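Local coordinates for protein UDP-N-acetylmuramate--L-alanine ligase (Thermotoga maritima, PDB 1J6U) that catalyses the ATP-dependent addition of L-alanine to UDP-N-acetylmuramate, an early step in building bacterial peptidoglycan, at residues S26-H31 / H103-T108; V75-A80 / R90-R95; P86-A91 / V96-R101; M131-L136 / G149-L154. All coordinates share one frame; numbering follows the deposited sequence.

Contact 1 (S26-H31 / H103-T108)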
loop_
_atom_site.group_PDB
_atom_site.type_symbol
_atom_site.label_atom_id
_atom_site.label_comp_id
_atom_site.label_asym_id
_atom_site.label_seq_id
_atom_site.Cartn_x
_atom_site.Cartn_y
_atom_site.Cartn_z
ATOM N N SER A 26 1.186 2.803 -13.226
ATOM C CA SER A 26 0.830 4.211 -13.460
ATOM C C SER A 26 1.915 5.143 -12.935
ATOM O O SER A 26 2.143 6.208 -13.513
ATOM C CB SER A 26 -0.536 4.585 -12.848
ATOM O OG SER A 26 -0.694 4.086 -11.532
ATOM N N ALA A 27 2.597 4.728 -11.865
ATOM C CA ALA A 27 3.655 5.565 -11.296
ATOM C C ALA A 27 4.782 5.759 -12.303
ATOM O O ALA A 27 5.240 6.899 -12.556
ATOM C CB ALA A 27 4.195 4.943 -10.033
ATOM N N VAL A 28 5.211 4.642 -12.884
ATOM C CA VAL A 28 6.273 4.663 -13.872
ATOM C C VAL A 28 5.781 5.446 -15.096
ATOM O O VAL A 28 6.534 6.235 -15.663
ATOM C CB VAL A 28 6.687 3.233 -14.268
ATOM C CG1 VAL A 28 7.766 3.275 -15.316
ATOM C CG2 VAL A 28 7.167 2.484 -13.049
ATOM N N ALA A 29 4.519 5.270 -15.487
ATOM C CA ALA A 29 4.017 6.014 -16.628
ATOM C C ALA A 29 4.031 7.515 -16.321
ATOM O O ALA A 29 4.470 8.312 -17.162
ATOM C CB ALA A 29 2.605 5.574 -16.997
ATOM N N LEU A 30 3.556 7.894 -15.132
ATOM C CA LEU A 30 3.504 9.312 -14.737
ATOM C C LEU A 30 4.928 9.925 -14.732
ATOM O O LEU A 30 5.146 11.022 -15.213
ATOM C CB LEU A 30 2.828 9.442 -13.370
ATOM C CG LEU A 30 1.295 9.289 -13.343
ATOM C CD1 LEU A 30 0.842 8.802 -11.974
ATOM C CD2 LEU A 30 0.614 10.615 -13.670
ATOM N N HIS A 31 5.892 9.200 -14.192
ATOM C CA HIS A 31 7.270 9.651 -14.201
ATOM C C HIS A 31 7.717 9.969 -15.650
ATOM O O HIS A 31 8.233 11.056 -15.929
ATOM C CB HIS A 31 8.157 8.553 -13.592
ATOM C CG HIS A 31 9.608 8.896 -13.560
ATOM N ND1 HIS A 31 10.099 9.986 -12.875
ATOM C CD2 HIS A 31 10.677 8.294 -14.131
ATOM C CE1 HIS A 31 11.409 10.040 -13.026
ATOM N NE2 HIS A 31 11.783 9.026 -13.783
ATOM N N HIS A 103 12.118 -4.328 -13.992
ATOM C CA HIS A 103 13.369 -4.193 -14.708
ATOM C C HIS A 103 13.505 -2.794 -15.310
ATOM O O HIS A 103 14.566 -2.194 -15.251
ATOM C CB HIS A 103 13.443 -5.241 -15.818
ATOM C CG HIS A 103 14.728 -5.205 -16.565
ATOM N ND1 HIS A 103 15.837 -5.920 -16.166
ATOM C CD2 HIS A 103 15.122 -4.454 -17.622
ATOM C CE1 HIS A 103 16.860 -5.609 -16.941
ATOM N NE2 HIS A 103 16.454 -4.721 -17.832
ATOM N N TYR A 104 12.431 -2.276 -15.896
ATOM C CA TYR A 104 12.469 -0.949 -16.503
ATOM C C TYR A 104 12.641 0.117 -15.413
ATOM O O TYR A 104 13.338 1.125 -15.583
ATOM C CB TYR A 104 11.179 -0.685 -17.254
ATOM C CG TYR A 104 11.161 0.655 -17.933
ATOM C CD1 TYR A 104 11.945 0.897 -19.068
ATOM C CD2 TYR A 104 10.336 1.684 -17.462
ATOM C CE1 TYR A 104 11.897 2.132 -19.728
ATOM C CE2 TYR A 104 10.289 2.916 -18.105
ATOM C CZ TYR A 104 11.066 3.129 -19.238
ATOM O OH TYR A 104 10.983 4.332 -19.877
ATOM N N PHE A 105 11.968 -0.118 -14.295
ATOM C CA PHE A 105 12.059 0.771 -13.167
ATOM C C PHE A 105 13.532 0.828 -12.705
ATOM O O PHE A 105 14.096 1.912 -12.487
ATOM C CB PHE A 105 11.173 0.254 -12.038
ATOM C CG PHE A 105 11.167 1.139 -10.857
ATOM C CD1 PHE A 105 10.808 2.479 -10.991
ATOM C CD2 PHE A 105 11.553 0.658 -9.614
ATOM C CE1 PHE A 105 10.829 3.339 -9.897
ATOM C CE2 PHE A 105 11.581 1.505 -8.513
ATOM C CZ PHE A 105 11.215 2.851 -8.660
ATOM N N ARG A 106 14.162 -0.336 -12.562
ATOM C CA ARG A 106 15.546 -0.310 -12.156
ATOM C C ARG A 106 16.369 0.489 -13.130
ATOM O O ARG A 106 17.232 1.277 -12.740
ATOM C CB ARG A 106 16.141 -1.684 -12.075
ATOM C CG ARG A 106 17.350 -1.654 -11.192
ATOM C CD ARG A 106 18.109 -2.930 -11.214
ATOM N NE ARG A 106 18.867 -3.030 -12.443
ATOM C CZ ARG A 106 19.633 -4.061 -12.731
ATOM N NH1 ARG A 106 19.720 -5.059 -11.868
ATOM N NH2 ARG A 106 20.301 -4.094 -13.871
ATOM N N ASP A 107 16.117 0.291 -14.409
ATOM C CA ASP A 107 16.869 1.041 -15.384
ATOM C C ASP A 107 16.532 2.499 -15.198
ATOM O O ASP A 107 17.395 3.366 -15.341
ATOM C CB ASP A 107 16.521 0.608 -16.805
ATOM C CG ASP A 107 17.096 -0.740 -17.147
ATOM O OD1 ASP A 107 17.887 -1.262 -16.317
ATOM O OD2 ASP A 107 16.763 -1.267 -18.239
ATOM N N THR A 108 15.275 2.776 -14.864
ATOM C CA THR A 108 14.870 4.164 -14.704
ATOM C C THR A 108 15.627 4.809 -13.554
ATOM O O THR A 108 16.017 5.972 -13.633
ATOM C CB THR A 108 13.342 4.289 -14.524
ATOM O OG1 THR A 108 12.742 4.599 -15.800
ATOM C CG2 THR A 108 13.008 5.389 -13.506
#

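Contact 2 (V75-A80 / R90-R95)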
loop_
_atom_site.group_PDB
_atom_site.type_symbol
_atom_site.label_atom_id
_atom_site.label_comp_id
_atom_site.label_asym_id
_atom_site.label_seq_id
_atom_site.Cartn_x
_atom_site.Cartn_y
_atom_site.Cartn_z
ATOM N N VAL A 75 7.667 -0.758 -25.361
ATOM C CA VAL A 75 6.490 -1.336 -24.751
ATOM C C VAL A 75 6.884 -1.860 -23.395
ATOM O O VAL A 75 7.851 -2.620 -23.293
ATOM C CB VAL A 75 5.939 -2.546 -25.539
ATOM C CG1 VAL A 75 5.006 -3.350 -24.619
ATOM C CG2 VAL A 75 5.176 -2.092 -26.762
ATOM N N ILE A 76 6.132 -1.477 -22.363
ATOM C CA ILE A 76 6.401 -1.970 -21.021
ATOM C C ILE A 76 5.209 -2.780 -20.532
ATOM O O ILE A 76 4.040 -2.390 -20.743
ATOM C CB ILE A 76 6.638 -0.824 -20.044
ATOM C CG1 ILE A 76 7.777 0.048 -20.561
ATOM C CG2 ILE A 76 6.956 -1.395 -18.668
ATOM C CD1 ILE A 76 8.051 1.216 -19.698
ATOM N N LYS A 77 5.494 -3.903 -19.882
ATOM C CA LYS A 77 4.422 -4.766 -19.381
ATOM C C LYS A 77 4.639 -5.243 -17.947
ATOM O O LYS A 77 5.761 -5.370 -17.469
ATOM C CB LYS A 77 4.264 -5.987 -20.297
ATOM C CG LYS A 77 5.405 -6.986 -20.219
ATOM C CD LYS A 77 5.317 -7.999 -21.350
ATOM C CE LYS A 77 5.446 -9.422 -20.866
ATOM N NZ LYS A 77 6.792 -9.827 -20.388
ATOM N N THR A 78 3.546 -5.515 -17.265
ATOM C CA THR A 78 3.612 -6.009 -15.902
ATOM C C THR A 78 3.700 -7.531 -15.909
ATOM O O THR A 78 3.318 -8.187 -16.874
ATOM C CB THR A 78 2.368 -5.636 -15.158
ATOM O OG1 THR A 78 1.326 -6.578 -15.479
ATOM C CG2 THR A 78 1.951 -4.223 -15.556
ATOM N N PRO A 79 4.168 -8.118 -14.807
ATOM C CA PRO A 79 4.276 -9.581 -14.771
ATOM C C PRO A 79 2.979 -10.292 -15.124
ATOM O O PRO A 79 3.004 -11.447 -15.543
ATOM C CB PRO A 79 4.713 -9.872 -13.333
ATOM C CG PRO A 79 5.398 -8.579 -12.901
ATOM C CD PRO A 79 4.531 -7.511 -13.512
ATOM N N ALA A 80 1.844 -9.615 -14.968
ATOM C CA ALA A 80 0.565 -10.261 -15.278
ATOM C C ALA A 80 0.224 -10.325 -16.768
ATOM O O ALA A 80 -0.610 -11.122 -17.169
ATOM C CB ALA A 80 -0.573 -9.574 -14.540
ATOM N N ARG A 90 1.332 -8.069 -31.100
ATOM C CA ARG A 90 1.620 -7.069 -32.113
ATOM C C ARG A 90 3.037 -6.548 -31.891
ATOM O O ARG A 90 3.875 -6.577 -32.802
ATOM C CB ARG A 90 0.632 -5.917 -32.059
ATOM C CG ARG A 90 1.083 -4.713 -32.882
ATOM C CD ARG A 90 0.828 -4.869 -34.400
ATOM N NE ARG A 90 -0.336 -4.094 -34.763
ATOM C CZ ARG A 90 -0.314 -2.993 -35.497
ATOM N NH1 ARG A 90 0.827 -2.535 -35.974
ATOM N NH2 ARG A 90 -1.441 -2.327 -35.717
ATOM N N ALA A 91 3.318 -6.111 -30.673
ATOM C CA ALA A 91 4.643 -5.597 -30.355
ATOM C C ALA A 91 5.736 -6.582 -30.762
ATOM O O ALA A 91 6.747 -6.191 -31.334
ATOM C CB ALA A 91 4.756 -5.292 -28.861
ATOM N N ARG A 92 5.561 -7.863 -30.472
ATOM C CA ARG A 92 6.625 -8.763 -30.854
ATOM C C ARG A 92 6.728 -8.909 -32.354
ATOM O O ARG A 92 7.814 -8.957 -32.909
ATOM C CB ARG A 92 6.467 -10.119 -30.189
ATOM C CG ARG A 92 6.681 -10.031 -28.703
ATOM C CD ARG A 92 7.360 -11.246 -28.166
ATOM N NE ARG A 92 6.766 -11.639 -26.894
ATOM C CZ ARG A 92 7.188 -11.223 -25.707
ATOM N NH1 ARG A 92 8.230 -10.394 -25.623
ATOM N NH2 ARG A 92 6.553 -11.628 -24.610
HETATM N N MSE A 93 5.604 -8.952 -33.032
HETATM C CA MSE A 93 5.692 -9.103 -34.457
HETATM C C MSE A 93 6.225 -7.830 -35.077
HETATM O O MSE A 93 6.956 -7.872 -36.063
HETATM C CB MSE A 93 4.339 -9.494 -35.031
HETATM C CG MSE A 93 4.093 -10.988 -34.927
HETATM SE SE MSE A 93 2.392 -11.432 -35.690
HETATM C CE MSE A 93 2.791 -10.967 -37.561
ATOM N N GLU A 94 5.882 -6.697 -34.485
ATOM C CA GLU A 94 6.369 -5.419 -34.995
ATOM C C GLU A 94 7.824 -5.205 -34.562
ATOM O O GLU A 94 8.442 -4.201 -34.898
ATOM C CB GLU A 94 5.481 -4.302 -34.480
ATOM C CG GLU A 94 5.291 -3.155 -35.447
ATOM C CD GLU A 94 4.263 -3.428 -36.513
ATOM O OE1 GLU A 94 3.094 -3.757 -36.192
ATOM O OE2 GLU A 94 4.638 -3.304 -37.688
ATOM N N ARG A 95 8.375 -6.164 -33.821
ATOM C CA ARG A 95 9.766 -6.104 -33.356
ATOM C C ARG A 95 10.084 -4.940 -32.399
ATOM O O ARG A 95 11.232 -4.502 -32.281
ATOM C CB ARG A 95 10.712 -6.044 -34.564
ATOM C CG ARG A 95 10.621 -7.239 -35.514
ATOM C CD ARG A 95 11.386 -8.447 -34.995
ATOM N NE ARG A 95 10.520 -9.608 -34.769
ATOM C CZ ARG A 95 9.887 -10.292 -35.722
ATOM N NH1 ARG A 95 10.015 -9.942 -36.999
ATOM N NH2 ARG A 95 9.122 -11.328 -35.389
#

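Contact 3 (P86-A91 / V96-R101)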
loop_
_atom_site.group_PDB
_atom_site.type_symbol
_atom_site.label_atom_id
_atom_site.label_comp_id
_atom_site.label_asym_id
_atom_site.label_seq_id
_atom_site.Cartn_x
_atom_site.Cartn_y
_atom_site.Cartn_z
ATOM N N PRO A 86 -2.968 -9.584 -27.022
ATOM C CA PRO A 86 -2.813 -9.065 -28.382
ATOM C C PRO A 86 -1.791 -7.940 -28.549
ATOM O O PRO A 86 -1.146 -7.845 -29.586
ATOM C CB PRO A 86 -4.245 -8.631 -28.767
ATOM C CG PRO A 86 -4.936 -8.433 -27.460
ATOM C CD PRO A 86 -4.376 -9.564 -26.603
ATOM N N GLU A 87 -1.632 -7.092 -27.536
ATOM C CA GLU A 87 -0.703 -5.982 -27.632
ATOM C C GLU A 87 0.711 -6.483 -27.610
ATOM O O GLU A 87 1.592 -5.958 -28.285
ATOM C CB GLU A 87 -0.937 -4.994 -26.490
ATOM C CG GLU A 87 -2.240 -4.202 -26.697
ATOM C CD GLU A 87 -2.685 -3.391 -25.477
ATOM O OE1 GLU A 87 -1.809 -2.789 -24.819
ATOM O OE2 GLU A 87 -3.908 -3.333 -25.193
ATOM N N ILE A 88 0.939 -7.512 -26.834
ATOM C CA ILE A 88 2.273 -8.027 -26.779
ATOM C C ILE A 88 2.557 -8.765 -28.081
ATOM O O ILE A 88 3.684 -8.713 -28.591
ATOM C CB ILE A 88 2.468 -8.934 -25.524
ATOM C CG1 ILE A 88 2.380 -8.063 -24.273
ATOM C CG2 ILE A 88 3.855 -9.639 -25.556
ATOM C CD1 ILE A 88 3.312 -6.828 -24.337
ATOM N N VAL A 89 1.545 -9.432 -28.637
ATOM C CA VAL A 89 1.767 -10.151 -29.888
ATOM C C VAL A 89 2.107 -9.154 -30.996
ATOM O O VAL A 89 3.090 -9.360 -31.730
ATOM C CB VAL A 89 0.568 -11.058 -30.289
ATOM C CG1 VAL A 89 0.788 -11.618 -31.678
ATOM C CG2 VAL A 89 0.488 -12.220 -29.350
ATOM N N ARG A 90 1.332 -8.069 -31.100
ATOM C CA ARG A 90 1.620 -7.069 -32.113
ATOM C C ARG A 90 3.037 -6.548 -31.891
ATOM O O ARG A 90 3.875 -6.577 -32.802
ATOM C CB ARG A 90 0.632 -5.917 -32.059
ATOM C CG ARG A 90 1.083 -4.713 -32.882
ATOM C CD ARG A 90 0.828 -4.869 -34.400
ATOM N NE ARG A 90 -0.336 -4.094 -34.763
ATOM C CZ ARG A 90 -0.314 -2.993 -35.497
ATOM N NH1 ARG A 90 0.827 -2.535 -35.974
ATOM N NH2 ARG A 90 -1.441 -2.327 -35.717
ATOM N N ALA A 91 3.318 -6.111 -30.673
ATOM C CA ALA A 91 4.643 -5.597 -30.355
ATOM C C ALA A 91 5.736 -6.582 -30.762
ATOM O O ALA A 91 6.747 -6.191 -31.334
ATOM C CB ALA A 91 4.756 -5.292 -28.861
ATOM N N VAL A 96 9.062 -4.436 -31.728
ATOM C CA VAL A 96 9.245 -3.371 -30.773
ATOM C C VAL A 96 9.761 -3.951 -29.451
ATOM O O VAL A 96 9.224 -4.912 -28.911
ATOM C CB VAL A 96 7.939 -2.631 -30.562
ATOM C CG1 VAL A 96 8.048 -1.660 -29.388
ATOM C CG2 VAL A 96 7.609 -1.875 -31.835
ATOM N N PRO A 97 10.851 -3.389 -28.936
ATOM C CA PRO A 97 11.427 -3.866 -27.668
ATOM C C PRO A 97 10.370 -3.818 -26.555
ATOM O O PRO A 97 9.589 -2.859 -26.433
ATOM C CB PRO A 97 12.576 -2.902 -27.429
ATOM C CG PRO A 97 12.049 -1.596 -28.086
ATOM C CD PRO A 97 11.470 -2.130 -29.382
ATOM N N ILE A 98 10.337 -4.879 -25.771
ATOM C CA ILE A 98 9.364 -5.014 -24.707
ATOM C C ILE A 98 10.108 -5.173 -23.417
ATOM O O ILE A 98 11.046 -5.970 -23.326
ATOM C CB ILE A 98 8.500 -6.267 -24.893
ATOM C CG1 ILE A 98 7.569 -6.077 -26.081
ATOM C CG2 ILE A 98 7.677 -6.538 -23.639
ATOM C CD1 ILE A 98 7.117 -7.400 -26.635
ATOM N N GLU A 99 9.692 -4.408 -22.418
ATOM C CA GLU A 99 10.336 -4.500 -21.140
ATOM C C GLU A 99 9.365 -4.723 -20.011
ATOM O O GLU A 99 8.172 -4.394 -20.124
ATOM C CB GLU A 99 11.161 -3.266 -20.901
ATOM C CG GLU A 99 12.463 -3.651 -20.307
ATOM C CD GLU A 99 13.527 -2.702 -20.709
ATOM O OE1 GLU A 99 13.554 -2.364 -21.921
ATOM O OE2 GLU A 99 14.322 -2.306 -19.819
ATOM N N ASN A 100 9.880 -5.334 -18.945
ATOM C CA ASN A 100 9.104 -5.623 -17.738
ATOM C C ASN A 100 9.199 -4.477 -16.743
ATOM O O ASN A 100 10.266 -3.888 -16.561
ATOM C CB ASN A 100 9.588 -6.927 -17.117
ATOM C CG ASN A 100 9.235 -8.136 -17.997
ATOM O OD1 ASN A 100 8.059 -8.369 -18.300
ATOM N ND2 ASN A 100 10.246 -8.889 -18.425
ATOM N N ARG A 101 8.061 -4.153 -16.134
ATOM C CA ARG A 101 7.929 -3.080 -15.156
ATOM C C ARG A 101 9.132 -2.900 -14.210
ATOM O O ARG A 101 9.820 -1.881 -14.268
ATOM C CB ARG A 101 6.654 -3.318 -14.340
ATOM C CG ARG A 101 6.205 -2.148 -13.443
ATOM C CD ARG A 101 4.931 -2.519 -12.642
ATOM N NE ARG A 101 5.094 -3.809 -11.954
ATOM C CZ ARG A 101 4.087 -4.593 -11.545
ATOM N NH1 ARG A 101 4.328 -5.761 -10.928
ATOM N NH2 ARG A 101 2.826 -4.219 -11.750
#

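Contact 4 (M131-L136 / G149-L154)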
loop_
_atom_site.group_PDB
_atom_site.type_symbol
_atom_site.label_atom_id
_atom_site.label_comp_id
_atom_site.label_asym_id
_atom_site.label_seq_id
_atom_site.Cartn_x
_atom_site.Cartn_y
_atom_site.Cartn_z
HETATM N N MSE A 131 5.401 7.331 4.452
HETATM C CA MSE A 131 5.962 8.067 5.580
HETATM C C MSE A 131 7.333 8.675 5.194
HETATM O O MSE A 131 7.552 9.867 5.404
HETATM C CB MSE A 131 6.091 7.158 6.783
HETATM C CG MSE A 131 4.813 6.893 7.444
HETATM SE SE MSE A 131 5.029 5.652 8.873
HETATM C CE MSE A 131 3.410 6.065 9.856
ATOM N N VAL A 132 8.224 7.856 4.615
ATOM C CA VAL A 132 9.537 8.296 4.189
ATOM C C VAL A 132 9.382 9.461 3.236
ATOM O O VAL A 132 9.999 10.512 3.433
ATOM C CB VAL A 132 10.320 7.153 3.482
ATOM C CG1 VAL A 132 11.678 7.675 2.921
ATOM C CG2 VAL A 132 10.580 6.052 4.463
ATOM N N ALA A 133 8.561 9.270 2.208
ATOM C CA ALA A 133 8.309 10.319 1.242
ATOM C C ALA A 133 7.758 11.570 1.933
ATOM O O ALA A 133 8.166 12.695 1.632
ATOM C CB ALA A 133 7.288 9.836 0.175
ATOM N N HIS A 134 6.782 11.375 2.811
ATOM C CA HIS A 134 6.188 12.499 3.527
ATOM C C HIS A 134 7.250 13.285 4.351
ATOM O O HIS A 134 7.259 14.508 4.321
ATOM C CB HIS A 134 5.057 11.968 4.406
ATOM C CG HIS A 134 4.472 12.981 5.336
ATOM N ND1 HIS A 134 3.598 13.959 4.918
ATOM C CD2 HIS A 134 4.574 13.117 6.682
ATOM C CE1 HIS A 134 3.177 14.648 5.964
ATOM N NE2 HIS A 134 3.754 14.156 7.045
ATOM N N VAL A 135 8.110 12.581 5.091
ATOM C CA VAL A 135 9.204 13.205 5.857
ATOM C C VAL A 135 10.111 14.013 4.896
ATOM O O VAL A 135 10.327 15.215 5.062
ATOM C CB VAL A 135 10.087 12.142 6.553
ATOM C CG1 VAL A 135 11.325 12.799 7.150
ATOM C CG2 VAL A 135 9.303 11.432 7.660
ATOM N N LEU A 136 10.634 13.350 3.879
ATOM C CA LEU A 136 11.484 14.027 2.918
ATOM C C LEU A 136 10.787 15.272 2.343
ATOM O O LEU A 136 11.401 16.321 2.134
ATOM C CB LEU A 136 11.900 13.055 1.800
ATOM C CG LEU A 136 13.302 12.416 1.815
ATOM C CD1 LEU A 136 14.120 12.916 3.009
ATOM C CD2 LEU A 136 13.200 10.920 1.810
ATOM N N GLY A 149 0.540 3.160 -3.657
ATOM C CA GLY A 149 -0.747 3.447 -3.067
ATOM C C GLY A 149 -0.994 4.909 -3.306
ATOM O O GLY A 149 -0.167 5.559 -3.945
ATOM N N ILE A 150 -2.125 5.437 -2.845
ATOM C CA ILE A 150 -2.382 6.834 -3.071
ATOM C C ILE A 150 -2.229 7.679 -1.799
ATOM O O ILE A 150 -2.815 7.386 -0.749
ATOM C CB ILE A 150 -3.802 7.067 -3.634
ATOM C CG1 ILE A 150 -3.972 6.342 -4.968
ATOM C CG2 ILE A 150 -4.048 8.583 -3.797
ATOM C CD1 ILE A 150 -3.031 6.833 -6.061
HETATM N N MSE A 151 -1.438 8.735 -1.904
HETATM C CA MSE A 151 -1.268 9.654 -0.788
HETATM C C MSE A 151 -1.593 11.015 -1.343
HETATM O O MSE A 151 -0.921 11.504 -2.235
HETATM C CB MSE A 151 0.160 9.654 -0.240
HETATM C CG MSE A 151 0.329 10.716 0.840
HETATM SE SE MSE A 151 1.827 10.409 2.049
HETATM C CE MSE A 151 3.272 10.881 0.856
ATOM N N ASP A 152 -2.619 11.639 -0.795
ATOM C CA ASP A 152 -3.055 12.933 -1.287
ATOM C C ASP A 152 -2.058 14.053 -1.375
ATOM O O ASP A 152 -2.173 14.923 -2.240
ATOM C CB ASP A 152 -4.277 13.374 -0.503
ATOM C CG ASP A 152 -5.407 12.398 -0.668
ATOM O OD1 ASP A 152 -5.600 11.959 -1.830
ATOM O OD2 ASP A 152 -6.076 12.058 0.336
ATOM N N SER A 153 -1.074 14.031 -0.493
ATOM C CA SER A 153 -0.058 15.064 -0.475
ATOM C C SER A 153 0.846 14.947 -1.707
ATOM O O SER A 153 1.558 15.894 -2.043
ATOM C CB SER A 153 0.754 14.936 0.809
ATOM O OG SER A 153 1.464 13.712 0.816
ATOM N N LEU A 154 0.831 13.792 -2.376
ATOM C CA LEU A 154 1.628 13.603 -3.603
ATOM C C LEU A 154 0.924 14.216 -4.809
ATOM O O LEU A 154 -0.259 13.967 -5.040
ATOM C CB LEU A 154 1.836 12.135 -3.872
ATOM C CG LEU A 154 2.670 11.412 -2.853
ATOM C CD1 LEU A 154 2.997 9.997 -3.359
ATOM C CD2 LEU A 154 3.922 12.255 -2.652
HETATM O O HOH W 1 3.537 14.685 2.405
#

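Contact 1 (S26-H31 / H103-T108)
Val-28 and Phe-105, with CA atoms 7.0 Å apart, mark the closest backbone approach of helical segments 26-31 and 103-108, whose axes pass 11.2 Å from each other at an angle of 37°. So wide a spacing leaves the bridging to side chains. Val-28 does most of it, because its two methyl groups diverge onto different aromatic rings. With CG1 anti to the backbone N (chi1 179°), this branch arrives at the edge of the Tyr-104 ring and in its plane, 3.7 Å from CD2, with CE2 of the same edge almost as near. The second branch, CG2, lies anti to the carbonyl carbon and reaches CD1 of Phe-105 at 4.2 Å, a looser apolar contact. One turn further along, His-31 and Thr-108 extend from opposite directions: Thr-108 CG2 meets the imidazole obliquely and sits 3.8 Å from CD2 of His-31, with NE2 at the same range. The methyl thus touches the side of the ring remote from ND1, which is hydrogen-bonded to Tyr-159 OH. All five residues are buried. Phe-146 meets both the His-31 and Phe-105 rings edge-to-face, and Tyr-168 makes a similar contact with Phe-105, so middle-domain residues cover this part of the helix pair. Helices 23-34 and 101-112 pack side by side on one face of the parallel sheet of the Rossmann-like N-terminal domain: Val-28 rests on Phe-17 of strand 14-18, which leads into helix 23-34, while Tyr-104 packs on Ile-15 of that strand and on Leu-74 and Ile-76 of strand 74-77.

Contact 2 (V75-A80 / R90-R95)
The guanidinium of Arg-92 is met obliquely by the last methylene of Lys-77, CE, which lies 4.5 Å from Arg-92 NH2. On the helical side, the guanidinium of Arg-90 has the Glu-94 carboxylate at its edge and in its plane: NH1 of Arg-90 forms a salt bridge of 2.6 Å with OE1 of Glu-94, approaching that oxygen from above the carboxylate plane, while Trp-69 engages the same arginine by a cation-pi interaction. The two cations at the contact itself, Lys-77 NZ and Arg-92 NH2, are 4.6 Å apart, and each has a polar partner elsewhere: NZ is hydrogen-bonded to Asn-100 OD1 and NH2 is salt-bridged to Asp-83, whose negative charge probably eases the repulsion. The setting is a beta-alpha-beta unit, strand 74-77 leading through helix 86-93 to strand 98-100, and the contact lays the first strand against the helix. Its buried part is Val-75 CG2 on Ala-91 CB, 3.8 Å apart; CG1 is anti to the backbone N (chi1 162°), which leaves CG2, beside that N, to meet the helix. The helix ends in a Schellman motif, with Arg-95 at positive phi (63°) and its N bonded to Arg-92 O at 3.0 Å. Beyond the strand, Thr-78 OG1 accepts from Ala-80 N at 3.1 Å, forming an ST turn as the chain leaves the sheet.

Contact 3 (P86-A91 / V96-R101)
Ile-98 reaches from its strand to the helix surface formed by Ile-88 and Ala-91. Its CB is directed at the helix but remains 5.5 Å from Ala-91 CB, so the outer atoms make the contact. CG1, beside the backbone N (chi1 -70°) and so anti to the carbonyl carbon, comes alongside Ala-91 CB at 4.0 Å. The terminal CD1 then settles between two helical residues: it lies 3.9 Å from the Ala-91 CB methyl and 4.1 Å from CG2 of Ile-88, the branch that stands anti to its own backbone N, and Arg-92 NH1 also borders it. Val-96 complements this apolar packing with a polar link. Its N donates to Ala-91 O at 2.9 Å, with an N-H...O angle of 146° and the donor tilted 18° from the carbonyl plane. Reaching back five positions, this is the 6→1 bond of the Schellman motif, and it closes the helix end just before the chain enters strand 98-100. The turn leaves CB of Val-96 3.8 Å from the same Ala-91 O. In the fold, helix 86-93 packs across one side of the parallel sheet, where Ile-88 also touches Val-75 and Lys-77 of strand 74-77 and Val-18 of strand 14-18, and strand 98-100 forms the sheet's outermost strand beside 74-77.

Contact 4 (M131-L136 / G149-L154)
Selenomethionine Met-151 points its terminal methyl at the flank of the helix, where CE comes 4.0 Å from His-134 N and 4.1 Å from His-134 CB. Ala-133 CB faces the same methyl at 4.2 Å, so the group rests on the junction of two consecutive helical residues rather than on one side chain. The chain of Met-151 starts extended, with CG anti to the backbone N (chi1 175°), and bends at its last torsion (chi3 74°), which sets CE against the helix. His-134 is oriented differently: its CB takes part in the apolar contact, while the imidazole carries its two nitrogens to polar partners. ND1 lies 2.6 Å from a water that is also 2.8 Å from Ser-153 OG, and this single molecule bridges helix and loop. NE2 is hydrogen-bonded to Ala-302 O, so both ring nitrogens are engaged and rotation of the imidazole is restrained. Met-151 and Ser-153 present their side chains to the helix from the first and third positions of a type I turn that Leu-154 N closes onto Met-151 O at 2.9 Å. The helical segment belongs to helix 125-138, whose first turn holds the last of the predicted ATP-binding residues, Gly-121 to Thr-127, a sequence consistent with a P-loop; the side chain of Met-151 is about 8 Å from that of Thr-126. Phe-306 packs on Met-151, His-134 and Met-131, and helices 276-291 and 296-305 cover other parts of helix 125-138, while the loop itself links strand 144-146 to strand 159-160.

In the fold
Contacts 1, 2 and 3 belong to the N-terminal Mur ligase domain and its five-stranded parallel sheet; contact 4 lies in the middle domain. In sequence, contacts 2 and 3 fall between the two segments of contact 1, and contact 4 follows them all. Contacts 2 and 3, centred about 1 Å apart, are successive halves of one beta-alpha-beta unit sharing helix 86-93, and their strands 74-77 and 98-100 pair directly. Contact 1, about 15 Å from both by centres, joins helices on the other face of that sheet. Its centre is about 18 Å from that of contact 4, against about 32 Å for contacts 2 and 3, so it lies nearest to contact 4, whose domain holds the predicted ATP site.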